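Local coordinates for protein Abbfa_003403 (Acinetobacter baumannii, PDB 4ZXH) that probably builds and releases a peptide-like product as a nonribosomal peptide synthetase with condensation, adenylation, peptidyl carrier and thioesterase domains, at residues 25-30 against 73-78; 85-90 against 122-127; 113-118 against 142-147; 181-186 against 295-300. All coordinates share one frame; numbering follows the deposited sequence.

Contact 1: residues 25-30 against 73-78; sequences GIWYIQ and VSMPAN. With PNS (4'-phosphopantetheine), chain B.
M75 is the first residue of 73-78 to meet the helix, and it does so through both backbone and side chain, each against the indole of W27. Its carbonyl oxygen accepts a hydrogen bond from W27 NE1 (NE1 to M75 O 2.9 Å, N-H...O angle 149°), and the oxygen lies near the indole plane, at the ring edge, which helps set the rotation of the ring. M75 CB sits beside the same corner, 3.7 Å from W27 CD1. Because M75 CG lies anti to the carbonyl carbon (chi1 -61°), the extended chain then runs past the indole, with M75 SD 5.0 Å from the centroid of the five-membered ring and close to its plane: a Met-aromatic contact made at the edge. The contact joins helix 21-32 of the condensation domain to strand 73-78, one of the two edge strands of a three-stranded antiparallel sheet (order 13-18, 81-87, 73-78). Beyond P76, the strand brings A77 CB to W27 CH2 at 3.8 Å, on the six-membered part of the ring. V1012, on a helix of the carrier domain, also touches W27. Elsewhere on the same helical segment, the 4'-phosphopantetheine runs past G25, I26 and I29; its O35 is 3.2 Å from G25 CA.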
# COMPACT_ATOMS: atom_id res chain seq x y z
N GLY A 25 -22.73 3.09 4.07
CA GLY A 25 -21.39 2.54 4.18
C GLY A 25 -21.30 1.09 3.74
O GLY A 25 -20.38 0.71 3.01
N ILE A 26 -22.22 0.25 4.20
CA ILE A 26 -22.22 -1.14 3.77
C ILE A 26 -22.45 -1.25 2.28
O ILE A 26 -21.74 -1.97 1.57
CB ILE A 26 -23.30 -1.96 4.45
CG1 ILE A 26 -23.33 -1.74 5.97
CG2 ILE A 26 -23.15 -3.40 4.04
CD1 ILE A 26 -22.10 -2.15 6.67
N TRP A 27 -23.48 -0.55 1.81
CA TRP A 27 -23.82 -0.54 0.40
C TRP A 27 -22.60 -0.20 -0.42
O TRP A 27 -22.20 -0.97 -1.30
CB TRP A 27 -24.93 0.47 0.13
CG TRP A 27 -25.49 0.37 -1.23
CD1 TRP A 27 -26.60 -0.34 -1.61
CD2 TRP A 27 -24.99 1.01 -2.41
NE1 TRP A 27 -26.83 -0.17 -2.96
CE2 TRP A 27 -25.85 0.64 -3.48
CE3 TRP A 27 -23.91 1.85 -2.68
CZ2 TRP A 27 -25.65 1.09 -4.78
CZ3 TRP A 27 -23.71 2.29 -3.98
CH2 TRP A 27 -24.58 1.92 -5.01
N TYR A 28 -21.98 0.93 -0.09
CA TYR A 28 -20.80 1.39 -0.81
C TYR A 28 -19.71 0.31 -0.89
O TYR A 28 -19.15 0.05 -1.96
CB TYR A 28 -20.24 2.65 -0.16
CG TYR A 28 -19.06 3.25 -0.88
CD1 TYR A 28 -19.22 3.97 -2.05
CD2 TYR A 28 -17.78 3.11 -0.37
CE1 TYR A 28 -18.12 4.52 -2.71
CE2 TYR A 28 -16.69 3.65 -1.02
CZ TYR A 28 -16.86 4.35 -2.19
OH TYR A 28 -15.75 4.90 -2.82
N ILE A 29 -19.41 -0.31 0.24
CA ILE A 29 -18.36 -1.32 0.27
C ILE A 29 -18.68 -2.47 -0.69
O ILE A 29 -17.80 -2.95 -1.40
CB ILE A 29 -18.14 -1.84 1.71
CG1 ILE A 29 -17.63 -0.68 2.58
CG2 ILE A 29 -17.13 -2.97 1.75
CD1 ILE A 29 -17.40 -1.02 4.01
N GLN A 30 -19.95 -2.87 -0.76
CA GLN A 30 -20.36 -3.93 -1.69
C GLN A 30 -20.23 -3.54 -3.16
O GLN A 30 -19.90 -4.41 -3.98
CB GLN A 30 -21.79 -4.38 -1.41
CG GLN A 30 -22.10 -5.77 -1.98
CD GLN A 30 -21.25 -6.85 -1.33
OE1 GLN A 30 -21.31 -7.06 -0.13
NE2 GLN A 30 -20.46 -7.55 -2.13
N VAL A 73 -37.19 -5.51 -0.88
CA VAL A 73 -36.39 -4.33 -1.23
C VAL A 73 -35.20 -4.63 -2.15
O VAL A 73 -34.58 -5.68 -2.06
CB VAL A 73 -35.90 -3.65 0.07
CG1 VAL A 73 -34.67 -2.78 -0.15
CG2 VAL A 73 -37.02 -2.84 0.70
N SER A 74 -34.90 -3.70 -3.06
CA SER A 74 -33.62 -3.67 -3.78
C SER A 74 -33.03 -2.26 -3.62
O SER A 74 -33.75 -1.34 -3.23
CB SER A 74 -33.80 -4.05 -5.26
OG SER A 74 -34.25 -2.97 -6.07
N MET A 75 -31.73 -2.09 -3.89
CA MET A 75 -31.06 -0.81 -3.64
C MET A 75 -30.25 -0.35 -4.84
O MET A 75 -29.03 -0.39 -4.84
CB MET A 75 -30.15 -0.90 -2.40
CG MET A 75 -30.88 -1.24 -1.10
SD MET A 75 -29.80 -1.52 0.32
CE MET A 75 -30.92 -2.32 1.45
N PRO A 76 -30.94 0.14 -5.88
CA PRO A 76 -30.29 0.54 -7.12
C PRO A 76 -29.71 1.94 -7.01
O PRO A 76 -30.11 2.70 -6.11
CB PRO A 76 -31.42 0.50 -8.12
CG PRO A 76 -32.60 0.95 -7.30
CD PRO A 76 -32.39 0.41 -5.91
N ALA A 77 -28.81 2.29 -7.93
CA ALA A 77 -28.22 3.62 -7.92
C ALA A 77 -28.56 4.37 -9.18
O ALA A 77 -28.63 3.79 -10.26
CB ALA A 77 -26.73 3.52 -7.74
N ASN A 78 -28.80 5.68 -9.04
CA ASN A 78 -28.86 6.60 -10.17
C ASN A 78 -27.91 7.78 -9.92
O ASN A 78 -27.13 7.76 -8.96
CB ASN A 78 -30.30 7.07 -10.41
CG ASN A 78 -30.91 7.78 -9.22
OD1 ASN A 78 -30.42 8.80 -8.77
ND2 ASN A 78 -31.97 7.20 -8.67
O23 PNS B . -14.39 6.62 1.80
P24 PNS B . -15.81 7.12 1.84
O25 PNS B . -16.05 8.59 2.03
O27 PNS B . -16.49 6.34 3.08
C28 PNS B . -16.46 4.92 3.15
C29 PNS B . -17.23 4.48 4.39
C30 PNS B . -18.64 5.06 4.23
C31 PNS B . -16.55 5.03 5.64
C32 PNS B . -17.23 2.94 4.47
O33 PNS B . -15.89 2.51 4.20
C34 PNS B . -17.73 2.47 5.82
O35 PNS B . -18.87 2.71 6.22
N36 PNS B . -16.91 1.76 6.58
C37 PNS B . -17.29 1.26 7.89
C38 PNS B . -17.18 -0.26 7.85
C39 PNS B . -18.22 -0.86 8.75
O40 PNS B . -19.34 -0.36 8.84
N41 PNS B . -17.81 -1.94 9.41
C42 PNS B . -18.56 -2.75 10.34
C43 PNS B . -17.46 -3.58 10.97
S44 PNS B . -17.02 -2.79 12.52

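Contact 2: residues 85-90 against 122-127; sequences LIWDRV and TQPPLW
W87 and P124 cross at about a right angle, with P124 CG over one face of the indole. Following W87 outward from CB, the first ring atom to meet the other segment is CD1, 3.8 Å from P124 CG and slightly farther from P124 CB. Next comes NE1, which has P124 CG at 3.6 Å above it and P124 CD at 4.1 Å; CE2 marks the far limit of the overlap, again under P124 CG. That methylene is 3.9 Å from the centroid of the five-membered ring and 27° off its normal, which meets the geometry of a CH-pi contact. The N-H itself goes to S74 OG on the adjoining strand 73-78. Three residues on, V90 extends the patch: its CG1, anti to the backbone N (chi1 179°), approaches P125 CD at 3.5 Å and also lies against P125 CB and CG, while CG2 faces P124 CB. The peptide bond between the two prolines is cis. P125 CB also lies over one face of W127, a residue of the phospholipid pocket, offset toward the ring's rim. No hydrogen bond crosses between 85-90 and 122-127, so they meet through apolar packing and the CH-pi contact.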
# COMPACT_ATOMS: atom_id res chain seq x y z
N LEU A 85 -36.05 0.46 -3.24
CA LEU A 85 -37.34 0.21 -3.87
C LEU A 85 -38.08 -0.93 -3.14
O LEU A 85 -37.49 -1.99 -2.88
CB LEU A 85 -37.16 -0.14 -5.34
CG LEU A 85 -36.30 0.74 -6.25
CD1 LEU A 85 -36.40 0.25 -7.69
CD2 LEU A 85 -36.69 2.22 -6.15
N ILE A 86 -39.35 -0.71 -2.81
CA ILE A 86 -40.20 -1.80 -2.35
C ILE A 86 -40.97 -2.40 -3.53
O ILE A 86 -41.88 -1.78 -4.07
CB ILE A 86 -41.20 -1.35 -1.27
CG1 ILE A 86 -40.48 -0.95 0.02
CG2 ILE A 86 -42.16 -2.48 -0.96
CD1 ILE A 86 -41.35 -0.19 1.00
N TRP A 87 -40.58 -3.61 -3.94
CA TRP A 87 -41.27 -4.33 -5.00
C TRP A 87 -42.56 -4.96 -4.48
O TRP A 87 -42.60 -5.40 -3.34
CB TRP A 87 -40.36 -5.41 -5.58
CG TRP A 87 -39.15 -4.86 -6.24
CD1 TRP A 87 -37.96 -4.58 -5.65
CD2 TRP A 87 -39.02 -4.52 -7.62
NE1 TRP A 87 -37.08 -4.09 -6.59
CE2 TRP A 87 -37.71 -4.04 -7.80
CE3 TRP A 87 -39.87 -4.58 -8.72
CZ2 TRP A 87 -37.24 -3.62 -9.04
CZ3 TRP A 87 -39.40 -4.16 -9.95
CH2 TRP A 87 -38.09 -3.68 -10.10
N ASP A 88 -43.60 -5.01 -5.30
CA ASP A 88 -44.85 -5.63 -4.87
C ASP A 88 -44.65 -7.11 -4.58
O ASP A 88 -45.37 -7.70 -3.77
CB ASP A 88 -45.96 -5.44 -5.91
CG ASP A 88 -45.67 -6.16 -7.22
OD1 ASP A 88 -44.49 -6.47 -7.50
OD2 ASP A 88 -46.63 -6.41 -7.98
N ARG A 89 -43.67 -7.71 -5.24
CA ARG A 89 -43.37 -9.12 -5.04
C ARG A 89 -41.98 -9.48 -5.56
O ARG A 89 -41.48 -8.88 -6.49
CB ARG A 89 -44.42 -10.00 -5.72
CG ARG A 89 -44.33 -9.96 -7.21
CD ARG A 89 -45.42 -10.81 -7.83
NE ARG A 89 -46.78 -10.34 -7.53
CZ ARG A 89 -47.48 -9.51 -8.29
NH1 ARG A 89 -46.94 -9.01 -9.41
NH2 ARG A 89 -48.72 -9.15 -7.94
N VAL A 90 -41.37 -10.48 -4.93
CA VAL A 90 -40.04 -10.94 -5.29
C VAL A 90 -40.05 -12.46 -5.43
O VAL A 90 -40.68 -13.15 -4.62
CB VAL A 90 -39.00 -10.53 -4.23
CG1 VAL A 90 -37.64 -11.04 -4.61
CG2 VAL A 90 -38.96 -9.04 -4.10
N THR A 122 -28.49 -4.23 -6.08
CA THR A 122 -29.42 -3.53 -6.95
C THR A 122 -30.53 -4.43 -7.51
O THR A 122 -31.50 -3.96 -8.12
CB THR A 122 -28.69 -2.88 -8.12
OG1 THR A 122 -28.41 -3.87 -9.11
CG2 THR A 122 -27.38 -2.30 -7.64
N GLN A 123 -30.38 -5.73 -7.29
CA GLN A 123 -31.31 -6.73 -7.80
C GLN A 123 -31.86 -7.57 -6.64
O GLN A 123 -31.10 -8.23 -5.93
CB GLN A 123 -30.58 -7.62 -8.84
CG GLN A 123 -31.44 -8.09 -10.03
CD GLN A 123 -32.08 -6.94 -10.81
OE1 GLN A 123 -33.25 -7.02 -11.20
NE2 GLN A 123 -31.31 -5.88 -11.06
N PRO A 124 -33.20 -7.55 -6.44
CA PRO A 124 -33.86 -8.27 -5.35
C PRO A 124 -33.95 -9.75 -5.65
O PRO A 124 -33.99 -10.09 -6.82
CB PRO A 124 -35.24 -7.65 -5.31
CG PRO A 124 -35.51 -7.28 -6.71
CD PRO A 124 -34.18 -6.90 -7.32
N PRO A 125 -34.01 -10.61 -4.62
CA PRO A 125 -34.04 -10.25 -3.20
C PRO A 125 -32.65 -10.07 -2.61
O PRO A 125 -31.70 -10.55 -3.23
CB PRO A 125 -34.75 -11.44 -2.55
CG PRO A 125 -34.44 -12.60 -3.47
CD PRO A 125 -34.26 -12.05 -4.85
N LEU A 126 -32.51 -9.40 -1.47
CA LEU A 126 -31.20 -9.26 -0.82
C LEU A 126 -31.04 -10.27 0.31
O LEU A 126 -30.39 -10.00 1.33
CB LEU A 126 -30.97 -7.85 -0.30
CG LEU A 126 -31.20 -6.66 -1.22
CD1 LEU A 126 -30.40 -5.50 -0.74
CD2 LEU A 126 -30.93 -6.95 -2.68
N TRP A 127 -31.64 -11.43 0.13
CA TRP A 127 -31.53 -12.52 1.09
C TRP A 127 -31.73 -13.83 0.35
O TRP A 127 -32.29 -13.85 -0.75
CB TRP A 127 -32.55 -12.35 2.21
CG TRP A 127 -33.94 -12.12 1.72
CD1 TRP A 127 -34.49 -10.93 1.32
CD2 TRP A 127 -34.97 -13.10 1.59
NE1 TRP A 127 -35.80 -11.12 0.94
CE2 TRP A 127 -36.13 -12.44 1.11
CE3 TRP A 127 -35.04 -14.47 1.85
CZ2 TRP A 127 -37.33 -13.11 0.87
CZ3 TRP A 127 -36.25 -15.14 1.62
CH2 TRP A 127 -37.37 -14.46 1.13

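Contact 3: residues 113-118 against 142-147; sequences QDTKQP and AFVIHH. With PX4 (1,2-dimyristoyl-sn-glycero-3-phosphocholine), chain C.
The last turn of helix 104-115 packs through T115 on A142 and V144 of strand 138-146, in the condensation domain's six-stranded mixed sheet. The strand ends at H146, and H146 and H147 begin a sequence matching the family's HHxxxD motif. T115 uses its methyl branch for the contact: CG2 lies 3.7 Å from V144 CG2 and 4.0 Å from A142 CB. T115 CB is equally near V144 CG2, and V144 CG1 comes to 3.7 Å from T115 O, making V144 the residue whose two branches both face the helix end. At chi1 65° T115 CG2 lies anti to the carbonyl carbon and faces the strand, while OG1 turns back to bond to V111 O and E112 O. The side-chain packing is therefore apolar, with no hydrogen bond between the segments, while T115 O is engaged by N40 ND2 of the neighbouring strand 40-49. Between A142 and V144, F143 is directed away from the helix into the pocket of the bound phospholipid. Carbon C34 of one acyl chain stands 3.4 Å above the plane of the F143 ring, over its centre, and C32 of the same chain is 3.4 Å from F143 CZ.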
# COMPACT_ATOMS: atom_id res chain seq x y z
N GLN A 113 -19.09 -22.01 2.05
CA GLN A 113 -18.83 -21.49 0.71
C GLN A 113 -20.12 -21.05 0.01
O GLN A 113 -20.13 -20.02 -0.65
CB GLN A 113 -18.05 -22.50 -0.13
CG GLN A 113 -16.89 -21.90 -0.93
CD GLN A 113 -15.77 -21.26 -0.08
OE1 GLN A 113 -15.83 -21.24 1.17
NE2 GLN A 113 -14.75 -20.73 -0.75
N ASP A 114 -21.22 -21.79 0.17
CA ASP A 114 -22.48 -21.40 -0.45
C ASP A 114 -23.02 -20.05 0.04
O ASP A 114 -23.45 -19.22 -0.76
CB ASP A 114 -23.55 -22.47 -0.22
CG ASP A 114 -23.43 -23.62 -1.20
OD1 ASP A 114 -22.44 -23.65 -1.95
OD2 ASP A 114 -24.36 -24.47 -1.22
N THR A 115 -23.00 -19.84 1.36
CA THR A 115 -23.53 -18.62 1.94
C THR A 115 -22.64 -17.39 1.69
O THR A 115 -23.10 -16.27 1.87
CB THR A 115 -23.74 -18.76 3.48
OG1 THR A 115 -22.48 -18.94 4.14
CG2 THR A 115 -24.67 -19.93 3.81
N LYS A 116 -21.39 -17.60 1.28
CA LYS A 116 -20.51 -16.48 0.91
C LYS A 116 -20.67 -15.99 -0.53
O LYS A 116 -19.94 -15.10 -0.97
CB LYS A 116 -19.04 -16.86 1.15
CG LYS A 116 -18.59 -16.51 2.54
CD LYS A 116 -17.35 -17.27 2.98
CE LYS A 116 -17.29 -17.18 4.52
NZ LYS A 116 -16.11 -17.87 5.10
N GLN A 117 -21.58 -16.58 -1.29
CA GLN A 117 -21.82 -16.10 -2.64
C GLN A 117 -22.33 -14.69 -2.47
O GLN A 117 -23.11 -14.40 -1.55
CB GLN A 117 -22.78 -17.00 -3.41
CG GLN A 117 -22.15 -18.33 -3.83
CD GLN A 117 -23.14 -19.52 -3.92
OE1 GLN A 117 -24.32 -19.43 -3.56
NE2 GLN A 117 -22.62 -20.65 -4.38
N PRO A 118 -21.84 -13.77 -3.29
CA PRO A 118 -22.05 -12.35 -3.04
C PRO A 118 -23.41 -11.90 -3.51
O PRO A 118 -23.96 -12.57 -4.37
CB PRO A 118 -20.93 -11.68 -3.86
CG PRO A 118 -20.70 -12.60 -4.99
CD PRO A 118 -20.94 -14.01 -4.43
N ALA A 142 -29.89 -22.76 5.95
CA ALA A 142 -29.11 -21.57 6.26
C ALA A 142 -29.74 -20.34 5.62
O ALA A 142 -29.97 -20.30 4.41
CB ALA A 142 -27.67 -21.72 5.79
N PHE A 143 -30.03 -19.36 6.47
CA PHE A 143 -30.60 -18.10 6.04
C PHE A 143 -29.49 -17.08 5.90
O PHE A 143 -28.73 -16.87 6.84
CB PHE A 143 -31.64 -17.61 7.04
CG PHE A 143 -32.77 -18.56 7.27
CD1 PHE A 143 -33.96 -18.41 6.58
CD2 PHE A 143 -32.64 -19.61 8.17
CE1 PHE A 143 -35.00 -19.29 6.78
CE2 PHE A 143 -33.68 -20.48 8.37
CZ PHE A 143 -34.86 -20.32 7.66
N VAL A 144 -29.38 -16.46 4.72
CA VAL A 144 -28.37 -15.44 4.44
C VAL A 144 -29.02 -14.09 4.16
O VAL A 144 -29.81 -13.97 3.22
CB VAL A 144 -27.52 -15.80 3.22
CG1 VAL A 144 -26.28 -14.95 3.21
CG2 VAL A 144 -27.15 -17.24 3.24
N ILE A 145 -28.68 -13.08 4.96
CA ILE A 145 -29.23 -11.75 4.73
C ILE A 145 -28.10 -10.74 4.66
O ILE A 145 -27.27 -10.68 5.57
CB ILE A 145 -30.21 -11.30 5.84
CG1 ILE A 145 -31.40 -12.23 5.96
CG2 ILE A 145 -30.76 -9.96 5.52
CD1 ILE A 145 -31.28 -13.25 7.06
N HIS A 146 -28.07 -9.94 3.61
CA HIS A 146 -27.03 -8.93 3.52
C HIS A 146 -27.25 -7.82 4.54
O HIS A 146 -28.38 -7.34 4.73
CB HIS A 146 -26.97 -8.36 2.12
CG HIS A 146 -25.72 -7.58 1.85
ND1 HIS A 146 -25.53 -6.30 2.31
CD2 HIS A 146 -24.59 -7.92 1.18
CE1 HIS A 146 -24.35 -5.87 1.93
NE2 HIS A 146 -23.75 -6.83 1.24
N HIS A 147 -26.17 -7.42 5.20
CA HIS A 147 -26.23 -6.46 6.31
C HIS A 147 -26.69 -5.06 5.85
O HIS A 147 -27.19 -4.26 6.66
CB HIS A 147 -24.85 -6.41 6.99
CG HIS A 147 -24.87 -5.88 8.39
ND1 HIS A 147 -25.69 -4.86 8.80
CD2 HIS A 147 -24.10 -6.21 9.46
CE1 HIS A 147 -25.45 -4.60 10.08
NE2 HIS A 147 -24.50 -5.40 10.50
O1 PX4 C . -39.47 -30.85 -1.54
O2 PX4 C . -38.46 -32.71 -0.03
P1 PX4 C . -39.45 -31.58 -0.22
O3 PX4 C . -40.92 -32.11 0.17
C1 PX4 C . -41.92 -32.49 -0.78
C2 PX4 C . -43.07 -33.17 -0.02
N1 PX4 C . -44.26 -33.41 -0.86
C3 PX4 C . -43.88 -33.80 -2.23
C4 PX4 C . -45.06 -34.49 -0.26
C5 PX4 C . -45.09 -32.19 -0.91
O4 PX4 C . -39.23 -30.51 0.97
C6 PX4 C . -38.19 -30.60 1.95
C7 PX4 C . -37.83 -29.18 2.40
C8 PX4 C . -38.07 -28.31 1.17
O5 PX4 C . -37.77 -26.95 1.46
C9 PX4 C . -38.51 -25.86 0.84
O6 PX4 C . -39.51 -26.09 0.18
C10 PX4 C . -38.04 -24.44 1.02
C11 PX4 C . -38.90 -23.70 2.03
C12 PX4 C . -38.01 -23.18 3.16
C13 PX4 C . -38.53 -21.82 3.62
C14 PX4 C . -38.82 -21.84 5.11
C15 PX4 C . -39.69 -20.65 5.45
C16 PX4 C . -39.01 -19.79 6.49
C17 PX4 C . -39.74 -18.47 6.65
C18 PX4 C . -39.16 -17.43 5.68
C19 PX4 C . -38.28 -16.42 6.39
C20 PX4 C . -37.34 -15.76 5.39
C21 PX4 C . -36.52 -14.65 6.06
C22 PX4 C . -35.17 -14.44 5.41
O7 PX4 C . -38.67 -28.75 3.48
C23 PX4 C . -37.92 -28.14 4.59
O8 PX4 C . -36.76 -28.48 4.73
C24 PX4 C . -38.56 -27.09 5.51
C25 PX4 C . -37.67 -26.56 6.64
C26 PX4 C . -38.31 -25.39 7.40
C27 PX4 C . -37.38 -24.77 8.47
C28 PX4 C . -38.02 -23.64 9.28
C29 PX4 C . -37.09 -23.03 10.34
C30 PX4 C . -37.75 -21.93 11.19
C31 PX4 C . -36.83 -20.81 11.71
C32 PX4 C . -36.53 -19.78 10.60
C33 PX4 C . -36.06 -18.39 11.06
C34 PX4 C . -35.34 -17.65 9.93
C35 PX4 C . -35.46 -16.12 9.95
C36 PX4 C . -34.10 -15.44 10.06

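Contact 4: residues 181-186 against 295-300; sequences VQYADK and GQFVNT. With PNS (4'-phosphopantetheine), chain B.
Y183 and F297 make an edge-to-face pair that accounts for essentially all of the tight packing between 181-186 and 295-300. Their ring centroids are 5.2 Å apart and the planes meet at 75°, with F297 supplying the edge and Y183 the face. F297 CE1 leads: it stands above the Y183 ring, displaced toward the rim, and is 3.9 Å from Y183 CG, an atom lying near the plane of the phenylalanine ring. F297 CD1 follows at 4.1 Å from Y183 CE2. Y183 reaches this position with CG anti to its backbone N (chi1 -177°), and its hydroxyl is bonded to E22 OE2, which helps hold the ring in place.

Beyond the ring pair little else meets. The two segments bury only 96 Å² together; F297 is buried but Y183 is partly exposed, and its helix turns toward solvent at Q182 and K186, where the end of the K186 chain is not modelled. The loop has polar support of its own. Q296 NE2 donates to V298 O at 3.0 Å, on a lone pair in the carbonyl plane, though the bond is bent (N-H...O 134°); the same NE2 also reaches E22 O, and V298 N returns a weak bond to Q296 OE1. F297 N is bonded to D151 OD2, the aspartate of the HHxxxD sequence. At the far end, T300 OG1 makes a weak hydrogen bond to O40 of the 4'-phosphopantetheine, at 3.3 Å. Between these two segments the helix thus meets the loop through one edge-to-face pair, electrostatic and dispersive in character, whereas polar bonds probably help shape the backbone leading to the prosthetic group.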
# COMPACT_ATOMS: atom_id res chain seq x y z
N VAL A 181 -38.38 2.73 6.26
CA VAL A 181 -38.55 3.71 5.22
C VAL A 181 -38.82 5.10 5.78
O VAL A 181 -38.22 6.07 5.32
CB VAL A 181 -39.69 3.26 4.28
CG1 VAL A 181 -40.48 4.44 3.76
CG2 VAL A 181 -39.10 2.43 3.14
N GLN A 182 -39.72 5.21 6.75
CA GLN A 182 -40.00 6.51 7.35
C GLN A 182 -38.72 7.05 7.98
O GLN A 182 -38.37 8.21 7.78
CB GLN A 182 -41.12 6.41 8.39
CG GLN A 182 -41.68 7.77 8.79
CD GLN A 182 -42.90 7.68 9.70
OE1 GLN A 182 -43.37 6.58 10.02
NE2 GLN A 182 -43.43 8.83 10.10
N TYR A 183 -38.02 6.20 8.72
CA TYR A 183 -36.74 6.55 9.32
C TYR A 183 -35.77 7.14 8.30
O TYR A 183 -35.23 8.23 8.49
CB TYR A 183 -36.12 5.33 9.99
CG TYR A 183 -34.82 5.60 10.71
CD1 TYR A 183 -34.81 6.08 12.02
CD2 TYR A 183 -33.59 5.36 10.10
CE1 TYR A 183 -33.63 6.33 12.70
CE2 TYR A 183 -32.39 5.60 10.77
CZ TYR A 183 -32.42 6.09 12.08
OH TYR A 183 -31.25 6.33 12.77
N ALA A 184 -35.54 6.41 7.21
CA ALA A 184 -34.61 6.85 6.17
C ALA A 184 -35.08 8.16 5.53
O ALA A 184 -34.28 9.08 5.33
CB ALA A 184 -34.44 5.78 5.12
N ASP A 185 -36.36 8.26 5.23
CA ASP A 185 -36.88 9.43 4.54
C ASP A 185 -36.83 10.69 5.42
O ASP A 185 -36.53 11.78 4.93
CB ASP A 185 -38.30 9.15 4.03
CG ASP A 185 -38.31 8.32 2.74
OD1 ASP A 185 -37.21 8.04 2.20
OD2 ASP A 185 -39.41 7.97 2.26
N LYS A 186 -37.11 10.55 6.71
CA LYS A 186 -37.00 11.69 7.61
C LYS A 186 -35.54 12.15 7.73
O LYS A 186 -35.26 13.34 7.87
CB LYS A 186 -37.58 11.35 9.00
CG LYS A 186 -39.12 11.29 9.03
CD LYS A 186 -39.66 10.79 10.37
N GLY A 295 -34.73 -3.52 10.06
CA GLY A 295 -33.92 -2.57 9.32
C GLY A 295 -32.46 -2.58 9.73
O GLY A 295 -32.05 -3.36 10.59
N GLN A 296 -31.67 -1.72 9.10
CA GLN A 296 -30.25 -1.62 9.39
C GLN A 296 -29.99 -0.31 10.14
O GLN A 296 -29.95 0.78 9.55
CB GLN A 296 -29.45 -1.76 8.09
CG GLN A 296 -28.00 -1.27 8.01
CD GLN A 296 -27.21 -1.36 9.29
OE1 GLN A 296 -27.44 -2.21 10.14
NE2 GLN A 296 -26.22 -0.48 9.41
N PHE A 297 -29.84 -0.43 11.46
CA PHE A 297 -29.83 0.70 12.38
C PHE A 297 -28.49 0.80 13.10
O PHE A 297 -28.23 1.76 13.83
CB PHE A 297 -30.95 0.58 13.41
CG PHE A 297 -32.33 0.67 12.83
CD1 PHE A 297 -32.89 1.91 12.52
CD2 PHE A 297 -33.08 -0.47 12.61
CE1 PHE A 297 -34.17 2.00 11.98
CE2 PHE A 297 -34.36 -0.39 12.07
CZ PHE A 297 -34.90 0.85 11.75
N VAL A 298 -27.64 -0.19 12.89
CA VAL A 298 -26.34 -0.28 13.53
C VAL A 298 -25.37 0.77 13.01
O VAL A 298 -25.18 0.89 11.81
CB VAL A 298 -25.75 -1.68 13.31
CG1 VAL A 298 -24.25 -1.68 13.48
CG2 VAL A 298 -26.40 -2.66 14.23
N ASN A 299 -24.76 1.54 13.91
CA ASN A 299 -23.77 2.55 13.52
C ASN A 299 -22.38 2.31 14.14
O ASN A 299 -22.25 2.07 15.34
CB ASN A 299 -24.26 3.95 13.90
CG ASN A 299 -23.41 5.06 13.28
OD1 ASN A 299 -22.96 4.97 12.12
ND2 ASN A 299 -23.20 6.13 14.05
N THR A 300 -21.35 2.38 13.33
CA THR A 300 -20.00 2.23 13.83
C THR A 300 -19.58 3.52 14.54
O THR A 300 -19.88 4.61 14.07
CB THR A 300 -19.01 1.90 12.67
OG1 THR A 300 -19.41 0.70 12.01
CG2 THR A 300 -17.59 1.73 13.19
O23 PNS B . -14.39 6.62 1.80
P24 PNS B . -15.81 7.12 1.84
O25 PNS B . -16.05 8.59 2.03
O27 PNS B . -16.49 6.34 3.08
C28 PNS B . -16.46 4.92 3.15
C29 PNS B . -17.23 4.48 4.39
C30 PNS B . -18.64 5.06 4.23
C31 PNS B . -16.55 5.03 5.64
C32 PNS B . -17.23 2.94 4.47
O33 PNS B . -15.89 2.51 4.20
C34 PNS B . -17.73 2.47 5.82
O35 PNS B . -18.87 2.71 6.22
N36 PNS B . -16.91 1.76 6.58
C37 PNS B . -17.29 1.26 7.89
C38 PNS B . -17.18 -0.26 7.85
C39 PNS B . -18.22 -0.86 8.75
O40 PNS B . -19.34 -0.36 8.84
N41 PNS B . -17.81 -1.94 9.41
C42 PNS B . -18.56 -2.75 10.34
C43 PNS B . -17.46 -3.58 10.97
S44 PNS B . -17.02 -2.79 12.52

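In the fold
All four contacts lie within the condensation-domain range, their centres 12 to 22 Å apart. Contacts 1 and 2 are nearest: strands 73-78 and 81-87 follow each other and pair in one antiparallel sheet, where S74 O probably accepts from L85 N. The segments of contacts 2 and 3 alternate along the chain, meeting where H146 N probably bonds to L126 O. Contact 3 also reaches contact 1 through Q30 OE1 and H146 NE2, and packs H147 on Q296 of contact 4, the last in sequence, whose V181 touches I86 of contact 2. Contacts 1 and 4 do not touch, yet both reach the 4'-phosphopantetheine, consistent with helix 21-32 and loop 295-300 flanking its route toward the HHxxxD region.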